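Local coordinates for protein endoglucanase (Clostridium thermocellum, PDB 2YIK) that probably hydrolyses cellulose as a family 9 glycoside hydrolase, with calcium and zinc ions bound to its catalytic domain, at residues K260-G265 and S276-D281; V178-Q183 and D217-T222; Y282-A287 and S323-I328. All blocks are in the same frame, centred on the assembly; numbering follows the deposited sequence.

Contact 1: K260-G265 and S276-D281. With CA (calcium ion), chain C.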
# COMPACT_ATOMS: atom_id res chain seq x y z
N LYS A 260 6.13 -20.95 -8.72
CA LYS A 260 6.38 -19.52 -8.65
C LYS A 260 6.15 -18.74 -9.95
O LYS A 260 6.38 -19.24 -11.05
CB LYS A 260 7.82 -19.30 -8.18
CG LYS A 260 8.18 -20.04 -6.89
CD LYS A 260 7.39 -19.49 -5.69
CE LYS A 260 7.67 -20.28 -4.41
NZ LYS A 260 7.16 -21.68 -4.48
N GLY A 261 5.68 -17.50 -9.80
CA GLY A 261 5.43 -16.65 -10.95
C GLY A 261 4.60 -15.45 -10.54
O GLY A 261 4.12 -15.38 -9.41
N VAL A 262 4.42 -14.49 -11.44
CA VAL A 262 3.61 -13.32 -11.13
C VAL A 262 2.27 -13.44 -11.85
O VAL A 262 2.17 -14.13 -12.86
CB VAL A 262 4.31 -12.00 -11.56
CG1 VAL A 262 5.66 -11.87 -10.86
CG2 VAL A 262 4.48 -11.96 -13.08
N VAL A 263 1.24 -12.80 -11.31
CA VAL A 263 -0.05 -12.84 -11.97
C VAL A 263 0.16 -12.13 -13.32
O VAL A 263 0.74 -11.04 -13.39
CB VAL A 263 -1.12 -12.11 -11.13
CG1 VAL A 263 -2.39 -11.91 -11.96
CG2 VAL A 263 -1.45 -12.94 -9.89
N GLN A 264 -0.28 -12.78 -14.40
CA GLN A 264 -0.12 -12.26 -15.75
C GLN A 264 -1.16 -11.21 -16.13
O GLN A 264 -2.27 -11.20 -15.61
CB GLN A 264 -0.16 -13.41 -16.76
CG GLN A 264 0.94 -14.43 -16.58
CD GLN A 264 2.32 -13.85 -16.86
OE1 GLN A 264 2.61 -13.45 -17.99
NE2 GLN A 264 3.17 -13.80 -15.84
N GLY A 265 -0.78 -10.33 -17.06
CA GLY A 265 -1.67 -9.28 -17.51
C GLY A 265 -3.04 -9.75 -17.96
O GLY A 265 -4.06 -9.15 -17.61
N SER A 276 6.81 -6.91 -12.12
CA SER A 276 8.16 -7.33 -12.49
C SER A 276 8.56 -8.67 -11.88
O SER A 276 9.07 -9.54 -12.57
CB SER A 276 9.18 -6.27 -12.07
OG SER A 276 8.90 -5.04 -12.70
N LYS A 277 8.33 -8.84 -10.58
CA LYS A 277 8.70 -10.10 -9.94
C LYS A 277 7.94 -10.42 -8.67
O LYS A 277 7.22 -9.59 -8.13
CB LYS A 277 10.19 -10.12 -9.63
CG LYS A 277 10.61 -9.15 -8.56
CD LYS A 277 10.65 -7.73 -9.12
CE LYS A 277 10.37 -6.67 -8.04
NZ LYS A 277 11.60 -5.95 -7.57
N TRP A 278 8.13 -11.64 -8.19
CA TRP A 278 7.46 -12.10 -6.99
C TRP A 278 8.41 -12.25 -5.80
O TRP A 278 7.96 -12.26 -4.65
CB TRP A 278 6.81 -13.46 -7.25
CG TRP A 278 7.79 -14.54 -7.65
CD1 TRP A 278 8.12 -14.92 -8.92
CD2 TRP A 278 8.56 -15.37 -6.77
NE1 TRP A 278 9.04 -15.94 -8.89
CE2 TRP A 278 9.33 -16.24 -7.59
CE3 TRP A 278 8.67 -15.47 -5.37
CZ2 TRP A 278 10.21 -17.19 -7.05
CZ3 TRP A 278 9.55 -16.43 -4.84
CH2 TRP A 278 10.30 -17.28 -5.68
N GLN A 279 9.71 -12.35 -6.06
CA GLN A 279 10.67 -12.54 -4.98
C GLN A 279 10.70 -11.47 -3.89
O GLN A 279 10.89 -11.80 -2.72
CB GLN A 279 12.08 -12.76 -5.54
CG GLN A 279 12.21 -14.08 -6.31
CD GLN A 279 11.95 -13.94 -7.79
OE1 GLN A 279 11.16 -13.10 -8.22
NE2 GLN A 279 12.60 -14.78 -8.58
N ASP A 280 10.50 -10.21 -4.25
CA ASP A 280 10.51 -9.16 -3.24
C ASP A 280 9.26 -9.26 -2.35
O ASP A 280 9.37 -9.14 -1.14
CB ASP A 280 10.57 -7.78 -3.90
CG ASP A 280 9.48 -7.58 -4.91
OD1 ASP A 280 9.28 -8.49 -5.74
OD2 ASP A 280 8.84 -6.51 -4.89
N ASP A 281 8.09 -9.48 -2.95
CA ASP A 281 6.86 -9.60 -2.16
C ASP A 281 6.94 -10.84 -1.26
O ASP A 281 6.48 -10.82 -0.11
CB ASP A 281 5.64 -9.77 -3.07
CG ASP A 281 5.55 -8.68 -4.13
OD1 ASP A 281 5.25 -7.52 -3.80
OD2 ASP A 281 5.77 -9.03 -5.31
CA CA C . 7.19 -7.48 -6.83
O HOH W 1 6.03 -6.81 -9.04
O HOH W 2 5.75 -5.66 -5.66

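Contact 2: V178-Q183 and D217-T222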
# COMPACT_ATOMS: atom_id res chain seq x y z
N VAL A 178 -7.79 -22.19 -1.19
CA VAL A 178 -8.27 -22.82 -2.41
C VAL A 178 -8.26 -21.81 -3.57
O VAL A 178 -7.91 -22.14 -4.70
CB VAL A 178 -9.70 -23.38 -2.19
CG1 VAL A 178 -10.33 -23.76 -3.52
CG2 VAL A 178 -9.63 -24.60 -1.27
N ALA A 179 -8.63 -20.57 -3.26
CA ALA A 179 -8.65 -19.50 -4.25
C ALA A 179 -8.60 -18.15 -3.54
O ALA A 179 -9.04 -18.00 -2.40
CB ALA A 179 -9.90 -19.59 -5.11
N PHE A 180 -8.03 -17.16 -4.23
CA PHE A 180 -7.95 -15.81 -3.69
C PHE A 180 -8.38 -14.82 -4.75
O PHE A 180 -7.78 -14.75 -5.83
CB PHE A 180 -6.52 -15.48 -3.24
CG PHE A 180 -6.33 -14.05 -2.81
CD1 PHE A 180 -6.91 -13.57 -1.64
CD2 PHE A 180 -5.61 -13.16 -3.61
CE1 PHE A 180 -6.77 -12.23 -1.26
CE2 PHE A 180 -5.47 -11.82 -3.24
CZ PHE A 180 -6.05 -11.35 -2.08
N CYS A 181 -9.43 -14.06 -4.47
CA CYS A 181 -9.87 -13.06 -5.43
C CYS A 181 -8.98 -11.84 -5.23
O CYS A 181 -9.03 -11.18 -4.19
CB CYS A 181 -11.33 -12.66 -5.21
SG CYS A 181 -11.87 -11.35 -6.36
N HIS A 182 -8.17 -11.55 -6.24
CA HIS A 182 -7.24 -10.44 -6.18
C HIS A 182 -7.69 -9.19 -6.94
O HIS A 182 -7.09 -8.14 -6.79
CB HIS A 182 -5.88 -10.87 -6.73
CG HIS A 182 -5.90 -11.17 -8.20
ND1 HIS A 182 -6.26 -12.40 -8.72
CD2 HIS A 182 -5.64 -10.38 -9.27
CE1 HIS A 182 -6.20 -12.36 -10.03
NE2 HIS A 182 -5.83 -11.14 -10.40
N GLN A 183 -8.74 -9.31 -7.73
CA GLN A 183 -9.20 -8.16 -8.51
C GLN A 183 -10.70 -8.22 -8.83
O GLN A 183 -11.24 -9.27 -9.16
CB GLN A 183 -8.40 -8.08 -9.82
CG GLN A 183 -8.72 -6.91 -10.75
CD GLN A 183 -7.88 -6.94 -12.02
OE1 GLN A 183 -6.66 -7.18 -11.98
NE2 GLN A 183 -8.52 -6.69 -13.16
N ASP A 217 3.38 -13.21 -6.50
CA ASP A 217 3.56 -11.82 -6.11
C ASP A 217 2.36 -11.26 -5.33
O ASP A 217 2.54 -10.73 -4.24
CB ASP A 217 3.87 -10.95 -7.34
CG ASP A 217 2.78 -10.98 -8.39
OD1 ASP A 217 2.11 -12.03 -8.53
OD2 ASP A 217 2.59 -9.96 -9.09
N ILE A 218 1.15 -11.41 -5.87
CA ILE A 218 -0.03 -10.90 -5.18
C ILE A 218 -0.35 -11.68 -3.90
O ILE A 218 -0.74 -11.09 -2.90
CB ILE A 218 -1.30 -10.91 -6.09
CG1 ILE A 218 -1.19 -9.84 -7.18
CG2 ILE A 218 -2.54 -10.63 -5.26
CD1 ILE A 218 -0.27 -10.22 -8.28
N ILE A 219 -0.19 -13.00 -3.93
CA ILE A 219 -0.46 -13.83 -2.75
C ILE A 219 0.45 -13.38 -1.61
O ILE A 219 -0.01 -13.18 -0.48
CB ILE A 219 -0.23 -15.35 -3.04
CG1 ILE A 219 -1.35 -15.94 -3.90
CG2 ILE A 219 -0.27 -16.13 -1.74
CD1 ILE A 219 -1.84 -15.05 -4.97
N SER A 220 1.74 -13.22 -1.90
CA SER A 220 2.71 -12.79 -0.90
C SER A 220 2.48 -11.36 -0.43
O SER A 220 2.58 -11.08 0.76
CB SER A 220 4.13 -12.92 -1.46
OG SER A 220 4.44 -14.27 -1.75
N ALA A 221 2.17 -10.46 -1.36
CA ALA A 221 1.93 -9.07 -1.00
C ALA A 221 0.78 -9.02 -0.01
O ALA A 221 0.82 -8.27 0.96
CB ALA A 221 1.60 -8.24 -2.24
N THR A 222 -0.24 -9.85 -0.25
CA THR A 222 -1.40 -9.90 0.63
C THR A 222 -1.06 -10.52 1.99
O THR A 222 -1.49 -10.01 3.02
CB THR A 222 -2.57 -10.68 0.00
OG1 THR A 222 -2.89 -10.12 -1.28
CG2 THR A 222 -3.81 -10.60 0.90

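Contact 3: Y282-A287 and S323-I328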
# COMPACT_ATOMS: atom_id res chain seq x y z
N TYR A 282 7.51 -11.91 -1.80
CA TYR A 282 7.66 -13.16 -1.06
C TYR A 282 8.54 -12.92 0.17
O TYR A 282 8.17 -13.30 1.29
CB TYR A 282 8.30 -14.22 -1.97
CG TYR A 282 8.30 -15.63 -1.41
CD1 TYR A 282 7.15 -16.42 -1.46
CD2 TYR A 282 9.44 -16.16 -0.81
CE1 TYR A 282 7.14 -17.71 -0.93
CE2 TYR A 282 9.45 -17.45 -0.28
CZ TYR A 282 8.30 -18.22 -0.34
OH TYR A 282 8.30 -19.48 0.20
N CYS A 283 9.68 -12.26 -0.02
CA CYS A 283 10.60 -11.96 1.08
C CYS A 283 10.00 -10.98 2.08
O CYS A 283 10.23 -11.10 3.29
CB CYS A 283 11.93 -11.43 0.53
SG CYS A 283 12.88 -12.69 -0.35
N TRP A 284 9.24 -10.02 1.58
CA TRP A 284 8.55 -9.00 2.38
C TRP A 284 7.58 -9.72 3.34
O TRP A 284 7.57 -9.44 4.54
CB TRP A 284 7.82 -8.06 1.40
CG TRP A 284 6.82 -7.05 1.92
CD1 TRP A 284 5.51 -6.95 1.54
CD2 TRP A 284 7.08 -5.88 2.72
NE1 TRP A 284 4.95 -5.80 2.03
CE2 TRP A 284 5.89 -5.12 2.75
CE3 TRP A 284 8.21 -5.39 3.39
CZ2 TRP A 284 5.78 -3.90 3.43
CZ3 TRP A 284 8.11 -4.17 4.07
CH2 TRP A 284 6.90 -3.44 4.08
N ALA A 285 6.78 -10.64 2.82
CA ALA A 285 5.83 -11.40 3.63
C ALA A 285 6.59 -12.27 4.64
O ALA A 285 6.24 -12.33 5.82
CB ALA A 285 4.96 -12.27 2.75
N ALA A 286 7.63 -12.95 4.16
CA ALA A 286 8.43 -13.84 5.00
C ALA A 286 9.05 -13.08 6.18
O ALA A 286 9.02 -13.56 7.31
CB ALA A 286 9.53 -14.51 4.17
N ALA A 287 9.60 -11.91 5.90
CA ALA A 287 10.22 -11.10 6.95
C ALA A 287 9.19 -10.71 8.00
O ALA A 287 9.46 -10.80 9.20
CB ALA A 287 10.85 -9.84 6.35
N SER A 323 13.23 -2.59 -0.76
CA SER A 323 13.74 -1.68 0.25
C SER A 323 12.99 -1.83 1.57
O SER A 323 13.59 -1.75 2.63
CB SER A 323 13.71 -0.22 -0.23
OG SER A 323 12.43 0.16 -0.67
N GLY A 324 11.68 -2.04 1.49
CA GLY A 324 10.91 -2.23 2.70
C GLY A 324 11.34 -3.53 3.36
O GLY A 324 11.50 -3.61 4.58
N THR A 325 11.55 -4.55 2.53
CA THR A 325 11.98 -5.86 3.01
C THR A 325 13.31 -5.71 3.75
O THR A 325 13.46 -6.22 4.86
CB THR A 325 12.15 -6.85 1.83
OG1 THR A 325 10.88 -7.07 1.20
CG2 THR A 325 12.68 -8.19 2.31
N ALA A 326 14.26 -5.01 3.15
CA ALA A 326 15.56 -4.81 3.77
C ALA A 326 15.42 -4.18 5.15
O ALA A 326 16.13 -4.55 6.07
CB ALA A 326 16.45 -3.95 2.89
N CYS A 327 14.51 -3.22 5.28
CA CYS A 327 14.28 -2.55 6.55
C CYS A 327 13.81 -3.54 7.62
O CYS A 327 14.29 -3.52 8.75
CB CYS A 327 13.23 -1.44 6.41
SG CYS A 327 13.78 0.04 5.54
N ILE A 328 12.87 -4.40 7.25
CA ILE A 328 12.33 -5.36 8.21
C ILE A 328 13.38 -6.39 8.62
O ILE A 328 13.50 -6.71 9.80
CB ILE A 328 11.07 -6.05 7.65
CG1 ILE A 328 10.05 -4.99 7.22
CG2 ILE A 328 10.46 -6.97 8.72
CD1 ILE A 328 9.72 -4.00 8.31

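Contact 1: K260-G265 and S276-D281
K260 lays its aliphatic chain over one face of the W278 indole, and the two side chains cross obliquely. The CG of K260 stands anti to its carbonyl carbon (chi1 -53°), and a bend at chi2 (-66°) carries CD over the six-membered ring, 3.8 Å from the centroid in a CH-pi contact. Nearer the backbone, K260 CB lies 3.4 Å from W278 CZ2, above the rim of the same face. Lysine suits this place because its methylenes can pack on the aromatic face while the ammonium group leads away, to the carbonyl oxygens of E256 and N258. G261 continues the cover, its N 3.7 Å from W278 CD1; this N-H is bonded to the hydroxyl of T216. Its extended backbone, with phi near 166°, is of a kind open to glycine. V262 CG1 lies near the plane of the ring at its edge and rests on the backbone, 3.5 Å from K277 C. On the opposite face of the indole lies Q279 CD, offset toward the rim.

The backbone that V262 touches belongs to a calcium site. K277 O binds the ion at 2.5 Å, D280 grips it with both carboxylate oxygens, D281 adds OD2 at 2.6 Å, and two waters complete the ligands seen. The second water also donates to D281 OD1, 2.7 Å away, which ties the non-coordinating oxygen of that carboxylate to the same shell. The side chain of K277 turns to a salt bridge with D320 and a longer one with D280. Two aspartates and a carbonyl suit a hard cation, whose charge would offset the repulsion between the neighbouring carboxylates. No hydrogen bond joins the two segments; packing, including the CH-pi contact, holds the loop against the calcium-binding segment.

Contact 2: V178-Q183 and D217-T222
F180 and T222 reach toward each other tip to tip, the end of the phenyl ring meeting the branched end of the threonine. CG of F180 is anti to the backbone N (chi1 174°), which starts the side chain toward the helix; at the ring's far end F180 CZ is 3.5 Å from T222 OG1 and 3.8 Å from T222 CG2. I218 meets the same ring differently: the two side chains cross at about a right angle, and I218 CG2 comes to the ring edge, 3.8 Å from F180 CE2. That methyl has a second neighbour in H182 CB, at 3.7 Å, and so bridges two residues that point to the helix from alternate positions of the strand.

This is a sheet-on-helix packing in the family 9 catalytic domain. Strand 177-184, central to a small antiparallel sheet, passes helix 216-233 with the short axes at 93° and 10.0 Å apart. Classic beta bulges lie at V178 and A179, both facing F170, and at H182 and Q183, both facing W207.

An aromatic ring suits F180 because it is long enough to reach from strand to helix, and beta-branched residues present compact methyls to it. Threonine can stand in this buried, apolar place because T222 OG1 donates back to I218 O at 2.9 Å. That oxygen also accepts the backbone N-H of T222, the two donors coming from opposite faces of the carbonyl plane. I219 takes a lesser share, its CD1 4.4 Å from F180 CD2, while it also touches I209 on the neighbouring strand.

Contact 3: Y282-A287 and S323-I328
W284, C283 and A287 pack against G324, T325 and I328 in a buried helix-helix contact, where helix 279-293 runs beside helix 322-336. The short axes point nearly the same way, 25° apart, and approach to 8.8 Å. The indole of W284 carries much of the meeting. Its CG lies anti to the backbone N (chi1 170°), and the six-membered ring reaches across to the other helix, with W284 CZ3 3.4 Å from G324 C. Glycine suits this position, since a CB on it would point toward the tryptophan and clash with CZ3.

T325 fits close to the neighbouring backbone: its OG1 is 3.2 Å from W284 CB, a close packing contact, and its hydrogen bond goes to the carbonyl of V321, just before the helix. T325 CG2 lies 3.8 Å from C283 CB. I328 divides its two branches, CG1 going to W284 CZ3 at 3.8 Å and CG2 to A287 CB at 3.7 Å; the small A287 lets the branched side chain come close to its helix.

W136, W288 and H316 also meet the W284 ring, making it part of an aromatic cluster. Two helices running the same way, with another helix between them in sequence, are consistent with the (alpha/alpha)6 barrel known for family 9 catalytic domains, in which helices of one layer share a direction.

Overall arrangement
Contacts 2, 1 and 3 follow in series along the chain, each closing before the next opens, and all lie within the family 9 region. Helix 279-293 joins two of them: its first turn supplies calcium ligands in contact 1 and the following turns pack on helix 322-336 in contact 3, with centres about 15 Å apart. Contacts 1 and 2 are nearer, their centres about 11 Å apart, and D217 links them by accepting a probable hydrogen bond from V263. Helix 216-233 packs on the small sheet, loop 260-265 and helix 279-293. Contacts 2 and 3 lie about 17 Å apart, centre to centre, yet still touch where S220 meets A285 and Y282.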